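PDB 6FN6: fatty acid synthase 1, isoform A from Drosophila melanogaster, which probably catalyses the NADPH-dependent synthesis of long-chain saturated fatty acids from acetyl-CoA and malonyl-CoA, and is represented here by its modifying (dehydratase, enoylreductase, ketoreductase) region. Local coordinates for residues Arg950-Ser956 with Val977-Thr983; Val1005-Leu1011 with Leu1053-Phe1059; Asp1043-Arg1047 with Gln1087-Phe1093. Residues are numbered along the deposited sequence.

Interaction 1: residues Arg950-Ser956 with Val977-Thr983; sequences RYIVLTS and VKVVIDT. With EDO (1,2-ethanediol), chain E.
Leu954 lays its CD1 methyl against Ile981, 3.8 Å from that residue's CD1, and 4.3 Å from Val979 CG1, both on the neighbouring parallel strand. Strands 951-955 and 978-982 keep extended phi/psi, run 4.6 Å apart at closest approach and cross at -22°. Pairing is in step from Tyr951 with Lys978 to Thr955 with Asp982, CA atoms 4.7-4.9 Å apart. The ladder alternates: Lys978 N to Arg950 O (3.1 Å), Ile952 N to Lys978 O (2.8 Å), Val980 N to Ile952 O (2.9 Å), Leu954 N to Val980 O (2.7 Å), Asp982 N to Leu954 O (2.8 Å) and Ser956 N to Asp982 O (3.1 Å). Leu954 (m, t) and Ile981 (m, m) share a face with Ile952 and Val979, which helix 963-974 covers through Ile969. On the face of Tyr951, Val953 and Thr955 lies helix 989-1002; there Val953 CG2 stands 4.3 Å from Val980 CB. Helix 963-974 joins the strands as a beta-alpha-beta unit at the edge of the Rossmann-type ketoreductase sheet. Thr955 OG1 bonds to Gly931 N and only weakly to 1,2-ethanediol, probably from the crystallisation liquor. The ladder thus satisfies the backbone groups facing each other across the strands, and lets aliphatic side chains such as Leu954, Val979 and Ile981 pack beside it.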
# COMPACT_ATOMS: atom_id res chain seq x y z
N ARG A 950 17.82 -37.88 -25.10
CA ARG A 950 17.27 -38.42 -23.86
C ARG A 950 18.00 -39.68 -23.39
O ARG A 950 17.62 -40.29 -22.39
CB ARG A 950 15.78 -38.71 -24.04
CG ARG A 950 14.92 -37.46 -24.19
CD ARG A 950 14.85 -36.65 -22.90
NE ARG A 950 14.08 -35.42 -23.05
CZ ARG A 950 14.56 -34.27 -23.52
NH1 ARG A 950 13.77 -33.21 -23.61
NH2 ARG A 950 15.83 -34.18 -23.90
N TYR A 951 19.04 -40.06 -24.12
CA TYR A 951 19.89 -41.18 -23.73
C TYR A 951 21.35 -40.82 -23.96
O TYR A 951 21.77 -40.62 -25.10
CB TYR A 951 19.52 -42.45 -24.50
CG TYR A 951 18.13 -42.96 -24.23
CD1 TYR A 951 17.06 -42.58 -25.03
CD2 TYR A 951 17.88 -43.84 -23.18
CE1 TYR A 951 15.78 -43.05 -24.79
CE2 TYR A 951 16.61 -44.32 -22.94
CZ TYR A 951 15.56 -43.92 -23.74
OH TYR A 951 14.29 -44.39 -23.50
N ILE A 952 22.10 -40.71 -22.87
CA ILE A 952 23.48 -40.24 -22.94
C ILE A 952 24.42 -41.30 -22.37
O ILE A 952 24.18 -41.84 -21.29
CB ILE A 952 23.65 -38.91 -22.19
CG1 ILE A 952 22.81 -37.81 -22.84
CG2 ILE A 952 25.12 -38.50 -22.12
CD1 ILE A 952 23.23 -37.43 -24.25
N VAL A 953 25.50 -41.57 -23.10
CA VAL A 953 26.56 -42.44 -22.62
C VAL A 953 27.87 -41.68 -22.60
O VAL A 953 28.33 -41.18 -23.63
CB VAL A 953 26.67 -43.71 -23.48
CG1 VAL A 953 27.74 -44.64 -22.92
CG2 VAL A 953 25.33 -44.42 -23.57
N LEU A 954 28.48 -41.59 -21.42
CA LEU A 954 29.75 -40.91 -21.26
C LEU A 954 30.84 -41.91 -20.87
O LEU A 954 30.69 -42.64 -19.89
CB LEU A 954 29.65 -39.82 -20.20
CG LEU A 954 28.50 -38.81 -20.34
CD1 LEU A 954 28.45 -37.90 -19.12
CD2 LEU A 954 28.64 -37.98 -21.61
N THR A 955 31.92 -41.94 -21.64
CA THR A 955 33.04 -42.82 -21.32
C THR A 955 34.07 -42.05 -20.52
O THR A 955 34.52 -40.99 -20.94
CB THR A 955 33.70 -43.42 -22.57
OG1 THR A 955 34.49 -42.43 -23.23
CG2 THR A 955 32.65 -43.96 -23.53
N SER A 956 34.43 -42.57 -19.36
CA SER A 956 35.46 -41.97 -18.51
C SER A 956 36.18 -43.03 -17.70
O SER A 956 35.55 -43.81 -16.98
CB SER A 956 34.84 -40.92 -17.58
OG SER A 956 35.83 -40.28 -16.79
N VAL A 977 16.70 -37.53 -18.26
CA VAL A 977 17.68 -38.09 -19.18
C VAL A 977 18.36 -39.30 -18.56
O VAL A 977 18.72 -39.31 -17.39
CB VAL A 977 18.73 -37.03 -19.59
CG1 VAL A 977 19.82 -37.65 -20.47
CG2 VAL A 977 18.07 -35.87 -20.30
N LYS A 978 18.54 -40.34 -19.38
CA LYS A 978 19.25 -41.53 -18.95
C LYS A 978 20.74 -41.35 -19.18
O LYS A 978 21.21 -41.27 -20.32
CB LYS A 978 18.74 -42.76 -19.72
CG LYS A 978 19.49 -44.05 -19.42
CD LYS A 978 19.26 -44.52 -18.00
CE LYS A 978 20.04 -45.79 -17.72
NZ LYS A 978 19.81 -46.30 -16.34
N VAL A 979 21.49 -41.27 -18.08
CA VAL A 979 22.93 -41.06 -18.16
C VAL A 979 23.66 -42.33 -17.74
O VAL A 979 23.41 -42.88 -16.67
CB VAL A 979 23.37 -39.88 -17.27
CG1 VAL A 979 24.84 -39.56 -17.49
CG2 VAL A 979 22.50 -38.65 -17.55
N VAL A 980 24.56 -42.78 -18.61
CA VAL A 980 25.38 -43.94 -18.31
C VAL A 980 26.85 -43.52 -18.36
O VAL A 980 27.30 -42.93 -19.34
CB VAL A 980 25.10 -45.09 -19.30
CG1 VAL A 980 26.06 -46.25 -19.08
CG2 VAL A 980 23.66 -45.56 -19.18
N ILE A 981 27.57 -43.82 -17.29
CA ILE A 981 29.02 -43.63 -17.26
C ILE A 981 29.69 -44.97 -17.53
O ILE A 981 29.63 -45.87 -16.70
CB ILE A 981 29.50 -43.05 -15.91
CG1 ILE A 981 28.67 -41.83 -15.51
CG2 ILE A 981 30.98 -42.69 -15.97
CD1 ILE A 981 28.78 -40.65 -16.45
N ASP A 982 30.31 -45.10 -18.70
CA ASP A 982 31.00 -46.33 -19.05
C ASP A 982 32.49 -46.19 -18.76
O ASP A 982 33.18 -45.38 -19.39
CB ASP A 982 30.78 -46.69 -20.52
CG ASP A 982 31.26 -48.09 -20.86
OD1 ASP A 982 32.34 -48.49 -20.37
OD2 ASP A 982 30.56 -48.79 -21.62
N THR A 983 32.98 -46.98 -17.81
CA THR A 983 34.35 -46.83 -17.33
C THR A 983 35.29 -47.87 -17.96
O THR A 983 36.42 -48.05 -17.50
CB THR A 983 34.40 -46.94 -15.79
OG1 THR A 983 35.72 -46.64 -15.33
CG2 THR A 983 34.01 -48.34 -15.32
C1 EDO E . 38.31 -40.28 -20.81
O1 EDO E . 38.90 -40.99 -19.72
C2 EDO E . 38.26 -41.19 -22.02
O2 EDO E . 37.54 -42.39 -21.69

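Interaction 2: residues Val1005-Leu1011 with Leu1053-Phe1059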
# COMPACT_ATOMS: atom_id res chain seq x y z
N VAL A 1005 21.96 -46.32 -31.19
CA VAL A 1005 22.93 -45.22 -31.25
C VAL A 1005 22.63 -44.31 -32.43
O VAL A 1005 22.49 -44.76 -33.57
CB VAL A 1005 24.37 -45.77 -31.32
CG1 VAL A 1005 25.37 -44.62 -31.39
CG2 VAL A 1005 24.66 -46.66 -30.13
N GLY A 1006 22.50 -43.02 -32.14
CA GLY A 1006 22.24 -42.02 -33.17
C GLY A 1006 23.47 -41.20 -33.51
O GLY A 1006 23.57 -40.65 -34.60
N GLY A 1007 24.41 -41.12 -32.57
CA GLY A 1007 25.61 -40.34 -32.77
C GLY A 1007 26.77 -40.76 -31.88
O GLY A 1007 26.57 -41.20 -30.74
N ILE A 1008 27.98 -40.62 -32.41
CA ILE A 1008 29.20 -40.90 -31.67
C ILE A 1008 30.10 -39.67 -31.75
O ILE A 1008 30.42 -39.20 -32.84
CB ILE A 1008 29.91 -42.16 -32.22
CG1 ILE A 1008 29.06 -43.40 -31.93
CG2 ILE A 1008 31.32 -42.32 -31.62
CD1 ILE A 1008 29.58 -44.67 -32.57
N PHE A 1009 30.48 -39.15 -30.60
CA PHE A 1009 31.33 -37.97 -30.53
C PHE A 1009 32.66 -38.30 -29.86
O PHE A 1009 32.70 -38.77 -28.73
CB PHE A 1009 30.62 -36.83 -29.78
CG PHE A 1009 29.26 -36.51 -30.32
CD1 PHE A 1009 29.10 -35.50 -31.26
CD2 PHE A 1009 28.14 -37.20 -29.89
CE1 PHE A 1009 27.85 -35.20 -31.77
CE2 PHE A 1009 26.89 -36.91 -30.40
CZ PHE A 1009 26.74 -35.91 -31.33
N ASN A 1010 33.75 -38.09 -30.60
CA ASN A 1010 35.08 -38.38 -30.10
C ASN A 1010 35.75 -37.09 -29.67
O ASN A 1010 35.81 -36.12 -30.42
CB ASN A 1010 35.92 -39.07 -31.18
CG ASN A 1010 35.32 -40.40 -31.61
OD1 ASN A 1010 34.48 -40.45 -32.51
ND2 ASN A 1010 35.75 -41.47 -30.96
N LEU A 1011 36.26 -37.08 -28.44
CA LEU A 1011 36.83 -35.87 -27.86
C LEU A 1011 38.30 -36.04 -27.49
O LEU A 1011 38.64 -36.68 -26.50
CB LEU A 1011 36.02 -35.47 -26.62
CG LEU A 1011 34.50 -35.45 -26.85
CD1 LEU A 1011 33.75 -35.06 -25.59
CD2 LEU A 1011 34.12 -34.52 -27.99
N LEU A 1053 22.94 -44.84 -36.80
CA LEU A 1053 23.87 -43.77 -36.50
C LEU A 1053 23.78 -42.65 -37.53
O LEU A 1053 23.87 -42.89 -38.73
CB LEU A 1053 25.30 -44.32 -36.43
CG LEU A 1053 26.42 -43.30 -36.20
CD1 LEU A 1053 27.32 -43.75 -35.07
CD2 LEU A 1053 27.23 -43.11 -37.47
N ASP A 1054 23.56 -41.43 -37.04
CA ASP A 1054 23.43 -40.27 -37.92
C ASP A 1054 24.70 -39.42 -37.92
O ASP A 1054 24.96 -38.71 -38.89
CB ASP A 1054 22.23 -39.40 -37.50
CG ASP A 1054 20.92 -40.16 -37.53
OD1 ASP A 1054 20.51 -40.59 -38.63
OD2 ASP A 1054 20.29 -40.31 -36.47
N TYR A 1055 25.48 -39.50 -36.85
CA TYR A 1055 26.68 -38.68 -36.72
C TYR A 1055 27.87 -39.44 -36.17
O TYR A 1055 27.74 -40.27 -35.26
CB TYR A 1055 26.40 -37.45 -35.84
CG TYR A 1055 25.15 -36.71 -36.25
CD1 TYR A 1055 25.10 -36.01 -37.44
CD2 TYR A 1055 24.02 -36.73 -35.45
CE1 TYR A 1055 23.97 -35.34 -37.83
CE2 TYR A 1055 22.87 -36.07 -35.83
CZ TYR A 1055 22.85 -35.37 -37.03
OH TYR A 1055 21.72 -34.71 -37.42
N PHE A 1056 29.04 -39.15 -36.74
CA PHE A 1056 30.31 -39.66 -36.26
C PHE A 1056 31.29 -38.50 -36.33
O PHE A 1056 31.87 -38.23 -37.38
CB PHE A 1056 30.80 -40.84 -37.10
CG PHE A 1056 31.98 -41.56 -36.51
CD1 PHE A 1056 33.26 -41.07 -36.68
CD2 PHE A 1056 31.81 -42.75 -35.82
CE1 PHE A 1056 34.36 -41.73 -36.14
CE2 PHE A 1056 32.90 -43.42 -35.29
CZ PHE A 1056 34.17 -42.91 -35.45
N ILE A 1057 31.45 -37.81 -35.20
CA ILE A 1057 32.18 -36.55 -35.18
C ILE A 1057 33.41 -36.65 -34.29
O ILE A 1057 33.37 -37.24 -33.21
CB ILE A 1057 31.26 -35.40 -34.72
CG1 ILE A 1057 30.05 -35.30 -35.66
CG2 ILE A 1057 32.02 -34.07 -34.68
CD1 ILE A 1057 29.01 -34.30 -35.26
N CYS A 1058 34.52 -36.08 -34.77
CA CYS A 1058 35.77 -36.04 -34.03
C CYS A 1058 36.20 -34.59 -33.79
O CYS A 1058 36.46 -33.86 -34.75
CB CYS A 1058 36.87 -36.79 -34.79
SG CYS A 1058 36.50 -38.52 -35.17
N PHE A 1059 36.27 -34.17 -32.53
CA PHE A 1059 36.70 -32.82 -32.19
C PHE A 1059 38.18 -32.76 -31.81
O PHE A 1059 38.73 -33.71 -31.26
CB PHE A 1059 35.86 -32.26 -31.04
CG PHE A 1059 34.41 -32.07 -31.38
CD1 PHE A 1059 33.97 -30.90 -31.96
CD2 PHE A 1059 33.49 -33.07 -31.11
CE1 PHE A 1059 32.64 -30.72 -32.28
CE2 PHE A 1059 32.16 -32.90 -31.43
CZ PHE A 1059 31.73 -31.73 -32.02
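Gly1006 O accepts two backbone protons where these parallel strands begin to pair, from Asp1054 N at 2.6 Å and Tyr1055 N at 3.2 Å. Beyond it the ladder is regular: Ile1008 N gives to Tyr1055 O (2.9 Å), Ile1057 N to Ile1008 O (2.9 Å), Asn1010 N to Ile1057 O (2.8 Å) and Phe1059 N to Asn1010 O (2.9 Å). Strand 1005-1011 therefore spends the amides and carbonyls of Ile1008 and Asn1010 on this neighbour, while Gly1007 and Phe1009 bond through their backbones to strand 926-930 on its other flank. Phe1056 likewise pairs with Thr1096. The carboxylate of Asp1054 is met by a salt bridge to Lys925. Asn1010 holds its OD1 over one face of the Phe1056 ring, 3.8 Å from CZ, and the same ring takes a cation-pi contact from Arg1088. On the other sheet face Phe1009 CE1 touches Ile1057 CD1 at 3.8 Å and Leu1011 CD2 reaches Phe1059 CD2 at 3.5 Å; helix 935-946 packs there through Phe936 and Leu940. These are interior strands of the Rossmann-type ketoreductase sheet. With main-chain polar groups paired to strands on both flanks, a largely apolar set of side chains can be buried against helices on both faces.

Interaction 3: residues Asp1043-Arg1047 with Gln1087-Phe1093; sequences DQFSR and QRQVSGF
A salt-bridge network of Asp1043, Arg1047 and Arg1088 ties helix 1034-1049 to the C-terminal end of helix 1072-1090 in the ketoreductase domain. Residues 1043-1047 are helical throughout; residues 1087-1090 form the last turn of their helix, and Ser1091 is the first to leave helical phi/psi. The CA atoms of Asp1043 and Arg1088 lie 7.8 Å apart, as do those of Arg1047 and Phe1093. Asp1043 (chi1 t) turns OD1 to Arg1088 NH1, 2.6 Å away, and takes a second salt bridge from Arg1047 NE at 3.1 Å, one helical turn on. One carboxylate thereby sits between two guanidinium groups, offsetting the closeness of Arg1047 NE and Arg1088 NH1 at 4.4 Å. Arg1088 (m, t, p) also gives NE to Pro1094 O and makes a cation-pi contact with Phe1056. Chi1 of Arg1047 is m, which puts CG over the face of the Phe1093 ring, 3.7 Å from the centroid and 22° off the normal, a CH-pi contact; the rest of the chain runs on extended (t, t), its CD 3.5 Å from Phe1093 CE2. Phe1093 is placed there by the helix ending: Gly1092, at phi 75° and psi 49°, is the C-prime residue, with Phe1093 N bonded to Arg1088 O at 2.8 Å and Gly1092 N to Gln1089 O at 2.9 Å, the pattern of a Schellman motif.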
# COMPACT_ATOMS: atom_id res chain seq x y z
N ASP A 1043 34.94 -46.56 -35.21
CA ASP A 1043 34.54 -46.43 -36.60
C ASP A 1043 34.22 -47.79 -37.18
O ASP A 1043 33.16 -47.99 -37.78
CB ASP A 1043 35.65 -45.76 -37.42
CG ASP A 1043 35.47 -45.95 -38.91
OD1 ASP A 1043 34.31 -45.99 -39.38
OD2 ASP A 1043 36.48 -46.06 -39.63
N GLN A 1044 35.13 -48.73 -36.99
CA GLN A 1044 35.04 -50.05 -37.60
C GLN A 1044 33.79 -50.82 -37.15
O GLN A 1044 33.04 -51.32 -37.99
CB GLN A 1044 36.29 -50.86 -37.25
CG GLN A 1044 36.28 -52.31 -37.67
CD GLN A 1044 37.57 -53.02 -37.30
OE1 GLN A 1044 38.58 -52.38 -36.98
NE2 GLN A 1044 37.54 -54.35 -37.31
N PHE A 1045 33.55 -50.88 -35.85
CA PHE A 1045 32.48 -51.70 -35.30
C PHE A 1045 31.11 -51.04 -35.36
O PHE A 1045 30.09 -51.72 -35.37
CB PHE A 1045 32.81 -52.08 -33.85
CG PHE A 1045 33.99 -52.99 -33.72
CD1 PHE A 1045 33.93 -54.30 -34.17
CD2 PHE A 1045 35.17 -52.54 -33.15
CE1 PHE A 1045 35.02 -55.14 -34.05
CE2 PHE A 1045 36.26 -53.38 -33.03
CZ PHE A 1045 36.19 -54.68 -33.48
N SER A 1046 31.08 -49.71 -35.37
CA SER A 1046 29.81 -48.99 -35.46
C SER A 1046 29.14 -49.28 -36.80
O SER A 1046 27.91 -49.31 -36.90
CB SER A 1046 30.02 -47.48 -35.29
OG SER A 1046 30.83 -46.94 -36.31
N ARG A 1047 29.95 -49.50 -37.84
CA ARG A 1047 29.44 -49.84 -39.16
C ARG A 1047 28.55 -51.08 -39.10
O ARG A 1047 27.57 -51.19 -39.83
CB ARG A 1047 30.58 -50.07 -40.15
CG ARG A 1047 31.43 -48.84 -40.44
CD ARG A 1047 32.54 -49.17 -41.42
NE ARG A 1047 33.51 -48.09 -41.56
CZ ARG A 1047 34.28 -47.90 -42.63
NH1 ARG A 1047 34.19 -48.71 -43.67
NH2 ARG A 1047 35.13 -46.88 -42.66
N GLN A 1087 37.31 -41.57 -45.12
CA GLN A 1087 37.13 -42.95 -45.55
C GLN A 1087 35.70 -43.40 -45.27
O GLN A 1087 35.08 -44.08 -46.09
CB GLN A 1087 38.13 -43.87 -44.83
CG GLN A 1087 39.56 -43.74 -45.34
CD GLN A 1087 39.73 -44.25 -46.75
OE1 GLN A 1087 39.49 -43.53 -47.72
NE2 GLN A 1087 40.15 -45.50 -46.88
N ARG A 1088 35.19 -43.04 -44.10
CA ARG A 1088 33.82 -43.38 -43.72
C ARG A 1088 32.83 -42.89 -44.78
O ARG A 1088 31.95 -43.63 -45.21
CB ARG A 1088 33.49 -42.80 -42.35
CG ARG A 1088 34.01 -43.63 -41.18
CD ARG A 1088 33.61 -43.01 -39.83
NE ARG A 1088 32.16 -42.93 -39.67
CZ ARG A 1088 31.41 -43.90 -39.16
NH1 ARG A 1088 31.95 -45.03 -38.74
NH2 ARG A 1088 30.10 -43.73 -39.07
N GLN A 1089 32.96 -41.63 -45.18
CA GLN A 1089 32.07 -41.06 -46.19
C GLN A 1089 32.21 -41.77 -47.53
O GLN A 1089 31.22 -41.97 -48.23
CB GLN A 1089 32.34 -39.56 -46.37
CG GLN A 1089 31.83 -38.69 -45.23
CD GLN A 1089 31.59 -37.26 -45.66
OE1 GLN A 1089 31.47 -36.96 -46.85
NE2 GLN A 1089 31.52 -36.36 -44.69
N VAL A 1090 33.44 -42.14 -47.89
CA VAL A 1090 33.67 -42.88 -49.12
C VAL A 1090 32.81 -44.13 -49.11
O VAL A 1090 32.12 -44.44 -50.08
CB VAL A 1090 35.17 -43.23 -49.30
CG1 VAL A 1090 35.38 -44.22 -50.45
CG2 VAL A 1090 35.99 -41.97 -49.53
N SER A 1091 32.84 -44.85 -47.99
CA SER A 1091 32.09 -46.09 -47.85
C SER A 1091 30.63 -45.85 -47.45
O SER A 1091 29.94 -46.78 -47.02
CB SER A 1091 32.77 -47.01 -46.83
OG SER A 1091 34.10 -47.31 -47.21
N GLY A 1092 30.18 -44.61 -47.56
CA GLY A 1092 28.78 -44.28 -47.31
C GLY A 1092 28.39 -44.26 -45.85
O GLY A 1092 27.40 -44.88 -45.46
N PHE A 1093 29.17 -43.56 -45.03
CA PHE A 1093 28.87 -43.41 -43.62
C PHE A 1093 29.01 -41.95 -43.20
O PHE A 1093 29.77 -41.21 -43.82
CB PHE A 1093 29.78 -44.29 -42.76
CG PHE A 1093 29.47 -45.76 -42.84
CD1 PHE A 1093 28.33 -46.26 -42.24
CD2 PHE A 1093 30.33 -46.63 -43.49
CE1 PHE A 1093 28.04 -47.61 -42.30
CE2 PHE A 1093 30.04 -47.99 -43.56
CZ PHE A 1093 28.90 -48.48 -42.96

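All three contacts lie in the ketoreductase domain. Interactions 1 and 2 belong to one mixed sheet, their centres 14 Å apart and their nearest atoms about 7 Å; strand 926-930 stands between strands 951-955 and 1005-1011, and strand 978-982 is outermost. Interaction 1 closes along the chain before the other two open, whereas interactions 2 and 3 alternate their segments, helix 1034-1049 linking the two strands of interaction 2. Their centres are 12 Å apart and they touch, Phe1056 CG lying 3.4 Å from Arg1088 NE and Ile1008 CD1 3.9 Å from Ser1046 CB. The three contacts thus run from the sheet edge through its interior to helices packed on one face.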